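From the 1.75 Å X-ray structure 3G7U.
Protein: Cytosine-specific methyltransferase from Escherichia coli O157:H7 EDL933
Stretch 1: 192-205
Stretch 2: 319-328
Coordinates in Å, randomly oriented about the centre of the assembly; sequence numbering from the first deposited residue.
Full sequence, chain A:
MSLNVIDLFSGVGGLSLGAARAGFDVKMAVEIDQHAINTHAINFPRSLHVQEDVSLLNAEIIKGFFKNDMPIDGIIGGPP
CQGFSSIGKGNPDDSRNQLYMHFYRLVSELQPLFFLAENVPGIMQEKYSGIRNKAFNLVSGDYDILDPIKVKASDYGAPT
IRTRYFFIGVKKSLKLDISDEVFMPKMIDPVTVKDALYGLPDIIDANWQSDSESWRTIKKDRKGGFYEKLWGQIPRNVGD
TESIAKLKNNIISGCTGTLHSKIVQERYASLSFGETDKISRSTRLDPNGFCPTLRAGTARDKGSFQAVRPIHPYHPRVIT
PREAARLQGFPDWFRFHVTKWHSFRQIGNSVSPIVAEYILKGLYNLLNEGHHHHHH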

ATOM      1  N   THR A 192     -10.879   9.303 -11.255  1.00 25.21           N
ATOM      2  CA  THR A 192      -9.855   9.986 -12.019  1.00 27.15           C
ATOM      3  C   THR A 192      -9.078  10.924 -11.098  1.00 27.04           C
ATOM      4  O   THR A 192      -9.488  11.158  -9.946  1.00 25.86           O
ATOM      5  N   VAL A 193      -7.983  11.454 -11.634  1.00 27.87           N
ATOM      6  CA  VAL A 193      -7.143  12.467 -10.954  1.00 29.00           C
ATOM      7  C   VAL A 193      -8.002  13.607 -10.397  1.00 30.50           C
ATOM      8  O   VAL A 193      -7.922  13.956  -9.220  1.00 28.45           O
ATOM      9  N   LYS A 194      -8.879  14.158 -11.233  1.00 32.91           N
ATOM     10  CA  LYS A 194      -9.691  15.293 -10.845  1.00 34.05           C
ATOM     11  C   LYS A 194     -10.553  14.973  -9.650  1.00 30.67           C
ATOM     12  O   LYS A 194     -10.712  15.797  -8.758  1.00 33.37           O
ATOM     13  N   ASP A 195     -11.118  13.768  -9.611  1.00 32.40           N
ATOM     14  CA  ASP A 195     -11.958  13.382  -8.467  1.00 30.22           C
ATOM     15  C   ASP A 195     -11.119  13.178  -7.211  1.00 26.95           C
ATOM     16  O   ASP A 195     -11.560  13.502  -6.107  1.00 27.22           O
ATOM     17  N   ALA A 196      -9.922  12.619  -7.378  1.00 25.51           N
ATOM     18  CA  ALA A 196      -9.130  12.238  -6.175  1.00 23.61           C
ATOM     19  C   ALA A 196      -8.595  13.485  -5.495  1.00 26.16           C
ATOM     20  O   ALA A 196      -8.527  13.537  -4.277  1.00 29.32           O
ATOM     21  N   LEU A 197      -8.285  14.498  -6.295  1.00 26.58           N
ATOM     22  CA  LEU A 197      -7.654  15.745  -5.804  1.00 25.83           C
ATOM     23  C   LEU A 197      -8.653  16.830  -5.390  1.00 29.20           C
ATOM     24  O   LEU A 197      -8.242  17.901  -4.939  1.00 29.27           O
ATOM     25  N   TYR A 198      -9.954  16.515  -5.465  1.00 29.41           N
ATOM     26  CA  TYR A 198     -11.033  17.456  -5.139  1.00 30.06           C
ATOM     27  C   TYR A 198     -10.855  18.063  -3.766  1.00 29.40           C
ATOM     28  O   TYR A 198     -10.690  17.322  -2.767  1.00 30.20           O
ATOM     29  N   GLY A 199     -10.945  19.394  -3.693  1.00 23.27           N
ATOM     30  CA  GLY A 199     -11.114  20.088  -2.392  1.00 25.72           C
ATOM     31  C   GLY A 199      -9.836  20.380  -1.616  1.00 24.66           C
ATOM     32  O   GLY A 199      -9.870  20.970  -0.536  1.00 23.38           O
ATOM     33  N   LEU A 200      -8.697  19.984  -2.173  1.00 25.42           N
ATOM     34  CA  LEU A 200      -7.410  20.274  -1.560  1.00 25.65           C
ATOM     35  C   LEU A 200      -7.052  21.752  -1.778  1.00 27.40           C
ATOM     36  O   LEU A 200      -7.546  22.376  -2.739  1.00 26.44           O
ATOM     37  N   PRO A 201      -6.180  22.323  -0.910  1.00 26.73           N
ATOM     38  CA  PRO A 201      -5.833  23.743  -1.093  1.00 25.90           C
ATOM     39  C   PRO A 201      -5.147  24.081  -2.417  1.00 28.52           C
ATOM     40  O   PRO A 201      -4.255  23.351  -2.869  1.00 27.22           O
ATOM     41  N   ASP A 202      -5.559  25.194  -3.035  1.00 27.44           N
ATOM     42  CA  ASP A 202      -4.903  25.668  -4.259  1.00 29.75           C
ATOM     43  C   ASP A 202      -3.602  26.411  -3.988  1.00 28.07           C
ATOM     44  O   ASP A 202      -2.749  26.536  -4.878  1.00 33.60           O
ATOM     45  N   ILE A 203      -3.488  26.954  -2.777  1.00 29.34           N
ATOM     46  CA  ILE A 203      -2.278  27.649  -2.339  1.00 27.40           C
ATOM     47  C   ILE A 203      -1.594  26.825  -1.266  1.00 22.49           C
ATOM     48  O   ILE A 203      -2.183  26.562  -0.212  1.00 25.03           O
ATOM     49  N   ILE A 204      -0.345  26.422  -1.511  1.00 22.76           N
ATOM     50  CA  ILE A 204       0.312  25.579  -0.504  1.00 21.07           C
ATOM     51  C   ILE A 204       1.697  26.133  -0.168  1.00 21.32           C
ATOM     52  O   ILE A 204       2.218  26.973  -0.886  1.00 22.58           O
ATOM     53  N   ASP A 205       2.237  25.706   0.973  1.00 21.18           N
ATOM     54  CA  ASP A 205       3.579  26.077   1.399  1.00 23.08           C
ATOM     55  C   ASP A 205       4.581  25.328   0.519  1.00 27.73           C
ATOM     56  O   ASP A 205       4.812  24.127   0.710  1.00 34.56           O
ATOM     57  N   ILE A 319       3.341  17.388  -7.605  1.00 19.64           N
ATOM     58  CA  ILE A 319       2.272  17.145  -6.623  1.00 20.64           C
ATOM     59  C   ILE A 319       2.843  17.093  -5.192  1.00 21.86           C
ATOM     60  O   ILE A 319       4.046  16.874  -5.031  1.00 23.52           O
ATOM     61  N   THR A 320       1.984  17.242  -4.184  1.00 20.89           N
ATOM     62  CA  THR A 320       2.370  17.189  -2.802  1.00 21.26           C
ATOM     63  C   THR A 320       2.307  15.743  -2.321  1.00 18.74           C
ATOM     64  O   THR A 320       1.695  14.879  -2.970  1.00 16.77           O
ATOM     65  N   PRO A 321       2.972  15.450  -1.200  1.00 17.73           N
ATOM     66  CA  PRO A 321       2.801  14.091  -0.655  1.00 18.77           C
ATOM     67  C   PRO A 321       1.335  13.710  -0.429  1.00 21.56           C
ATOM     68  O   PRO A 321       0.948  12.556  -0.655  1.00 20.02           O
ATOM     69  N   ARG A 322       0.516  14.646   0.041  1.00 19.00           N
ATOM     70  CA  ARG A 322      -0.877  14.274   0.295  1.00 17.27           C
ATOM     71  C   ARG A 322      -1.607  13.977  -1.016  1.00 19.32           C
ATOM     72  O   ARG A 322      -2.416  13.064  -1.080  1.00 19.51           O
ATOM     73  N   GLU A 323      -1.264  14.701  -2.077  1.00 20.34           N
ATOM     74  CA  GLU A 323      -1.847  14.413  -3.391  1.00 24.33           C
ATOM     75  C   GLU A 323      -1.441  13.042  -3.900  1.00 23.66           C
ATOM     76  O   GLU A 323      -2.287  12.303  -4.405  1.00 21.81           O
ATOM     77  N   ALA A 324      -0.160  12.698  -3.754  1.00 21.16           N
ATOM     78  CA  ALA A 324       0.305  11.372  -4.097  1.00 21.21           C
ATOM     79  C   ALA A 324      -0.406  10.281  -3.287  1.00 24.84           C
ATOM     80  O   ALA A 324      -0.765   9.211  -3.847  1.00 23.31           O
ATOM     81  N   ALA A 325      -0.594  10.538  -1.994  1.00 19.68           N
ATOM     82  CA  ALA A 325      -1.295   9.591  -1.082  1.00 19.21           C
ATOM     83  C   ALA A 325      -2.694   9.361  -1.582  1.00 22.00           C
ATOM     84  O   ALA A 325      -3.171   8.217  -1.624  1.00 21.06           O
ATOM     85  N   ARG A 326      -3.387  10.454  -1.970  1.00 17.06           N
ATOM     86  CA  ARG A 326      -4.733  10.277  -2.472  1.00 19.77           C
ATOM     87  C   ARG A 326      -4.731   9.464  -3.756  1.00 19.62           C
ATOM     88  O   ARG A 326      -5.567   8.569  -3.955  1.00 24.19           O
ATOM     89  N   LEU A 327      -3.809   9.764  -4.643  1.00 19.96           N
ATOM     90  CA  LEU A 327      -3.791   9.065  -5.900  1.00 18.02           C
ATOM     91  C   LEU A 327      -3.452   7.576  -5.725  1.00 22.76           C
ATOM     92  O   LEU A 327      -3.815   6.755  -6.552  1.00 24.23           O
ATOM     93  N   GLN A 328      -2.773   7.230  -4.635  1.00 22.38           N
ATOM     94  CA  GLN A 328      -2.398   5.835  -4.390  1.00 21.76           C
ATOM     95  C   GLN A 328      -3.507   5.073  -3.664  1.00 24.53           C
ATOM     96  O   GLN A 328      -3.467   3.854  -3.613  1.00 28.37           O
TER

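The helix that starts at Pro321 lays one side against the short helix 193-196 and the loop that follows it. Leu327 (m, t) fills the hollow formed by Val193, Ala196 and Leu197. Its CD2 lies 3.9 Å from Ala196 CB and 4.3 Å from Val193 CG2, and its CG is 4.1 Å from Leu197 CD2. Ala196 points toward the second stretch. Leu327 CD2 lies 4.1 Å from Val193 CA. Leu197 (m, t) starts sideways, but its end reaches in, with CD2 3.9 Å from Glu323 CB.

Arg326 (m, t, t) points toward the turn 197-200. Its NH2 donates to Ala196 O and to Tyr198 O, both at 2.9 Å, so one nitrogen holds two carbonyls, of Ala196 and Tyr198. Water 1 joins Tyr198 O (2.7 Å) to Arg326 NH1 (2.8 Å). Leu200 (m, t) covers one face of the guanidinium, its CG 3.5 Å from Arg326 NH2. Leu200 CD1 also meets Glu323 CG at 3.5 Å, and its CD2 meets Arg322 CG at 4.1 Å.

Glu323 (m, t) OE1 accepts from Thr320 N (2.9 Å), while Thr320 (p) OG1 caps Glu323 N (3.0 Å). Water 2 donates to Glu323 OE2 (2.8 Å) and Pro201 O (3.0 Å). Farther along, Ile204 (p, t) sets CD1 against Thr320 CG2 at 3.4 Å.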

ATOM      1  CB  THR A 192     -10.492  10.849 -13.132  1.00 29.11           C
ATOM      2  OG1 THR A 192     -11.435  11.736 -12.525  1.00 30.03           O
ATOM      3  CG2 THR A 192     -11.245   9.951 -14.128  1.00 35.08           C
ATOM      4  CB  VAL A 193      -6.053  13.007 -11.929  1.00 27.55           C
ATOM      5  CG1 VAL A 193      -5.277  14.211 -11.323  1.00 21.63           C
ATOM      6  CG2 VAL A 193      -5.117  11.891 -12.329  1.00 27.64           C
ATOM      7  CB  LYS A 194     -10.529  15.765 -12.057  1.00 38.50           C
ATOM      8  CG  LYS A 194     -11.722  16.671 -11.781  1.00 51.73           C
ATOM      9  CD  LYS A 194     -12.385  17.077 -13.126  1.00 48.88           C
ATOM     10  CE  LYS A 194     -13.125  18.425 -13.051  1.00 62.55           C
ATOM     11  NZ  LYS A 194     -13.426  18.992 -14.432  1.00 61.22           N
ATOM     12  CB  ASP A 195     -12.682  12.054  -8.726  1.00 35.96           C
ATOM     13  CG  ASP A 195     -13.589  12.086  -9.959  1.00 46.56           C
ATOM     14  OD1 ASP A 195     -14.222  13.131 -10.223  1.00 46.42           O
ATOM     15  OD2 ASP A 195     -13.663  11.042 -10.653  1.00 51.29           O
ATOM     16  CB  ALA A 196      -7.966  11.328  -6.568  1.00 25.34           C
ATOM     17  CB  LEU A 197      -6.683  16.286  -6.841  1.00 25.75           C
ATOM     18  CG  LEU A 197      -5.548  15.340  -7.205  1.00 28.68           C
ATOM     19  CD1 LEU A 197      -4.483  16.072  -7.984  1.00 31.58           C
ATOM     20  CD2 LEU A 197      -4.951  14.704  -5.950  1.00 25.44           C
ATOM     21  CB  TYR A 198     -12.421  16.779  -5.162  1.00 34.19           C
ATOM     22  CG  TYR A 198     -13.479  17.652  -4.495  1.00 33.17           C
ATOM     23  CD1 TYR A 198     -14.060  18.702  -5.200  1.00 34.77           C
ATOM     24  CD2 TYR A 198     -13.839  17.479  -3.151  1.00 32.47           C
ATOM     25  CE1 TYR A 198     -14.995  19.534  -4.608  1.00 31.26           C
ATOM     26  CE2 TYR A 198     -14.754  18.323  -2.538  1.00 37.02           C
ATOM     27  CZ  TYR A 198     -15.324  19.347  -3.297  1.00 37.91           C
ATOM     28  OH  TYR A 198     -16.236  20.194  -2.751  1.00 44.02           O
ATOM     29  CB  LEU A 200      -6.330  19.346  -2.160  1.00 26.24           C
ATOM     30  CG  LEU A 200      -6.360  17.848  -1.767  1.00 23.74           C
ATOM     31  CD1 LEU A 200      -5.433  17.045  -2.670  1.00 25.12           C
ATOM     32  CD2 LEU A 200      -5.960  17.608  -0.305  1.00 25.12           C
ATOM     33  CB  PRO A 201      -4.924  24.064   0.101  1.00 28.70           C
ATOM     34  CG  PRO A 201      -4.475  22.741   0.653  1.00 25.97           C
ATOM     35  CD  PRO A 201      -5.582  21.740   0.311  1.00 21.99           C
ATOM     36  CB  ASP A 202      -5.846  26.606  -5.043  1.00 35.81           C
ATOM     37  CG  ASP A 202      -6.854  25.842  -5.887  1.00 44.67           C
ATOM     38  OD1 ASP A 202      -6.462  24.857  -6.569  1.00 45.34           O
ATOM     39  OD2 ASP A 202      -8.046  26.216  -5.853  1.00 55.43           O
ATOM     40  CB  ILE A 203      -2.571  29.053  -1.749  1.00 27.35           C
ATOM     41  CG1 ILE A 203      -3.391  29.927  -2.709  1.00 30.07           C
ATOM     42  CG2 ILE A 203      -1.270  29.736  -1.298  1.00 23.53           C
ATOM     43  CD1 ILE A 203      -2.741  30.216  -4.024  1.00 40.33           C
ATOM     44  CB  ILE A 204       0.479  24.104  -1.012  1.00 22.49           C
ATOM     45  CG1 ILE A 204       1.186  24.116  -2.384  1.00 25.81           C
ATOM     46  CG2 ILE A 204      -0.870  23.377  -1.040  1.00 22.54           C
ATOM     47  CD1 ILE A 204       1.365  22.770  -2.929  1.00 25.82           C
ATOM     48  CB  ASP A 205       3.783  25.614   2.857  1.00 22.88           C
ATOM     49  CG  ASP A 205       5.186  25.901   3.389  1.00 29.19           C
ATOM     50  OD1 ASP A 205       6.029  26.574   2.737  1.00 30.03           O
ATOM     51  OD2 ASP A 205       5.433  25.493   4.519  1.00 28.22           O
ATOM     52  CB  ILE A 319       1.457  15.840  -6.971  1.00 20.64           C
ATOM     53  CG1 ILE A 319       2.368  14.596  -6.967  1.00 20.80           C
ATOM     54  CG2 ILE A 319       0.673  16.053  -8.339  1.00 18.79           C
ATOM     55  CD1 ILE A 319       1.577  13.272  -7.184  1.00 23.07           C
ATOM     56  CB  THR A 320       1.404  17.998  -1.917  1.00 22.06           C
ATOM     57  OG1 THR A 320       0.128  17.381  -1.976  1.00 20.00           O
ATOM     58  CG2 THR A 320       1.286  19.426  -2.398  1.00 22.59           C
ATOM     59  CB  PRO A 321       3.538  14.176   0.694  1.00 19.06           C
ATOM     60  CG  PRO A 321       4.578  15.184   0.485  1.00 19.10           C
ATOM     61  CD  PRO A 321       3.976  16.235  -0.465  1.00 15.26           C
ATOM     62  CB  ARG A 322      -1.626  15.350   1.096  1.00 20.13           C
ATOM     63  CG  ARG A 322      -3.132  15.078   1.372  1.00 21.21           C
ATOM     64  CD  ARG A 322      -3.425  13.750   2.082  1.00 19.04           C
ATOM     65  NE  ARG A 322      -2.844  13.701   3.415  1.00 19.32           N
ATOM     66  CZ  ARG A 322      -2.690  12.586   4.124  1.00 21.77           C
ATOM     67  NH1 ARG A 322      -3.120  11.417   3.646  1.00 20.01           N
ATOM     68  NH2 ARG A 322      -2.146  12.646   5.340  1.00 20.26           N
ATOM     69  CB  GLU A 323      -1.463  15.505  -4.403  1.00 20.68           C
ATOM     70  CG  GLU A 323      -2.217  16.827  -4.095  1.00 21.53           C
ATOM     71  CD  GLU A 323      -1.669  18.076  -4.808  1.00 27.56           C
ATOM     72  OE1 GLU A 323      -0.556  18.036  -5.376  1.00 23.58           O
ATOM     73  OE2 GLU A 323      -2.358  19.138  -4.765  1.00 24.89           O
ATOM     74  CB  ALA A 324       1.806  11.276  -3.897  1.00 19.24           C
ATOM     75  CB  ALA A 325      -1.351  10.128   0.334  1.00 18.94           C
ATOM     76  CB  ARG A 326      -5.375  11.635  -2.726  1.00 18.99           C
ATOM     77  CG  ARG A 326      -5.707  12.397  -1.475  1.00 25.91           C
ATOM     78  CD  ARG A 326      -6.897  13.269  -1.766  1.00 23.21           C
ATOM     79  NE  ARG A 326      -7.457  13.985  -0.595  1.00 20.38           N
ATOM     80  CZ  ARG A 326      -8.341  14.966  -0.717  1.00 22.40           C
ATOM     81  NH1 ARG A 326      -8.810  15.612   0.349  1.00 21.86           N
ATOM     82  NH2 ARG A 326      -8.739  15.313  -1.940  1.00 25.21           N
ATOM     83  CB  LEU A 327      -2.786   9.750  -6.829  1.00 20.64           C
ATOM     84  CG  LEU A 327      -3.226  11.180  -7.187  1.00 17.45           C
ATOM     85  CD1 LEU A 327      -2.044  11.882  -7.875  1.00 22.54           C
ATOM     86  CD2 LEU A 327      -4.444  11.125  -8.176  1.00 20.60           C
ATOM     87  CB  GLN A 328      -1.061   5.814  -3.613  1.00 24.88           C
ATOM     88  CG  GLN A 328      -0.455   4.490  -3.283  1.00 32.64           C
ATOM     89  CD  GLN A 328       0.031   3.736  -4.494  1.00 45.23           C
ATOM     90  OE1 GLN A 328       0.201   4.293  -5.585  1.00 40.18           O
ATOM     91  NE2 GLN A 328       0.257   2.439  -4.308  1.00 50.19           N
TER
HETATM   92  O   HOH W   1     -10.746  17.567  -0.054  1.00 26.12           O
HETATM   93  O   HOH W   2      -2.976  20.616  -2.506  1.00 24.81           O